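PDB 4KWA: transcriptional regulator from Saccharomonospora viridis, which probably binds DNA as a dimeric TetR-family transcriptional repressor and holds choline in its ligand-binding domain. Local coordinates for the interface of chains A and B. Coordinates in Å, arbitrary orientation; residue numbers count along the deposited sequence, not the author numbering. Chains: chain A/B, Transcriptional regulator.

The interface of chains A and B. Residues chain A 150, 153; chain B 162, 170, 177, 181.
A:Glu150 and A:Thr153, one turn apart on the same helix, each form a hydrogen bond to chain B, a compact example of how a helical dimer interface sets specific bonds around a small apolar patch. The first bond joins ring to carboxylate: B:His181 ND1 donates to A:Glu150 OE2 at 3.1 Å. It is distinctly bent, 136° at the hydrogen; the oxygen stays close to the imidazole plane, while the nitrogen reaches the syn side of the carboxylate from 30° out of its plane. A bend at chi2 turns the carboxylate toward the ring, and the two side chains pass antiparallel. The same ring turns its edge to the backbone, with CE1 3.4 Å from A:Glu150 O in the ring plane. In the second bond the B:Lys170 amine NZ donates to the hydroxyl A:Thr153 OG1 at 2.9 Å, at the end of a lysine chain stretched almost straight.

A possible electrostatic element is B:His177, whose NE2 lies 4.2 Å from A:Glu150 OE2 without bonding to it; the carboxylate may raise the basicity of both histidines.

Apolar packing fills the middle. A:Thr153 chi1 of -76° sets OG1 beside the backbone N, serving the lysine, and CG2 anti to it, where the methyl packs 3.7 Å from B:Leu162 CD2 and 3.8 Å from B:His181 CE1. B:Leu162 CD2 also lies over one face of the B:His181 ring, offset toward its rim.

In the C-terminal ligand-binding domain, the start of chain A helix 148-168 thus faces chain B helices 148-168 and 175-190 and the loop between them. These last two helices of each chain form the helical-bundle dimer interface typical of TetR proteins, separate from the N-terminal DNA-binding helix-turn-helix; two-fold symmetry repeats the patch.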
loop_
_atom_site.group_PDB
_atom_site.type_symbol
_atom_site.label_atom_id
_atom_site.label_comp_id
_atom_site.label_asym_id
_atom_site.label_seq_id
_atom_site.Cartn_x
_atom_site.Cartn_y
_atom_site.Cartn_z
ATOM N N GLU A 150 11.883 -11.710 10.862
ATOM C CA GLU A 150 10.447 -12.001 10.650
ATOM C C GLU A 150 9.626 -10.894 11.273
ATOM O O GLU A 150 8.631 -10.429 10.662
ATOM C CB GLU A 150 10.029 -13.360 11.249
ATOM C CG GLU A 150 10.485 -14.599 10.483
ATOM C CD GLU A 150 9.746 -14.875 9.147
ATOM O OE1 GLU A 150 9.932 -16.014 8.657
ATOM O OE2 GLU A 150 8.980 -14.033 8.575
ATOM N N THR A 153 9.853 -7.719 9.268
ATOM C CA THR A 153 8.896 -7.979 8.132
ATOM C C THR A 153 7.498 -7.713 8.540
ATOM O O THR A 153 6.754 -6.977 7.849
ATOM C CB THR A 153 9.048 -9.402 7.609
ATOM O OG1 THR A 153 10.240 -9.459 6.810
ATOM C CG2 THR A 153 7.914 -9.774 6.675
ATOM N N LEU B 162 2.316 -7.030 3.198
ATOM C CA LEU B 162 3.044 -8.105 2.540
ATOM C C LEU B 162 2.863 -8.156 1.026
ATOM O O LEU B 162 3.783 -8.432 0.281
ATOM C CB LEU B 162 2.705 -9.445 3.209
ATOM C CG LEU B 162 3.057 -9.695 4.676
ATOM C CD1 LEU B 162 2.422 -10.994 5.084
ATOM C CD2 LEU B 162 4.565 -9.820 4.998
ATOM N N LYS B 170 10.667 -6.823 -2.856
ATOM C CA LYS B 170 11.552 -6.901 -1.673
ATOM C C LYS B 170 12.394 -8.160 -1.759
ATOM O O LYS B 170 11.938 -9.261 -2.194
ATOM C CB LYS B 170 10.796 -6.811 -0.352
ATOM C CG LYS B 170 11.620 -6.910 0.934
ATOM C CD LYS B 170 10.685 -6.999 2.157
ATOM C CE LYS B 170 11.406 -7.522 3.384
ATOM N NZ LYS B 170 10.458 -7.822 4.484
ATOM N N HIS B 177 6.473 -17.110 0.486
ATOM C CA HIS B 177 6.910 -16.513 1.753
ATOM C C HIS B 177 5.824 -15.678 2.457
ATOM O O HIS B 177 5.636 -15.754 3.663
ATOM C CB HIS B 177 8.220 -15.745 1.561
ATOM C CG HIS B 177 8.810 -15.247 2.842
ATOM N ND1 HIS B 177 8.125 -14.405 3.697
ATOM C CD2 HIS B 177 10.044 -15.398 3.379
ATOM C CE1 HIS B 177 8.902 -14.087 4.719
ATOM N NE2 HIS B 177 10.068 -14.683 4.548
ATOM N N HIS B 181 4.206 -16.481 6.117
ATOM C CA HIS B 181 4.116 -15.476 7.093
ATOM C C HIS B 181 2.679 -15.357 7.659
ATOM O O HIS B 181 2.493 -15.233 8.881
ATOM C CB HIS B 181 4.588 -14.137 6.523
ATOM C CG HIS B 181 4.885 -13.123 7.596
ATOM N ND1 HIS B 181 6.148 -12.911 8.079
ATOM C CD2 HIS B 181 4.068 -12.336 8.332
ATOM C CE1 HIS B 181 6.089 -12.083 9.108
ATOM N NE2 HIS B 181 4.843 -11.680 9.247
#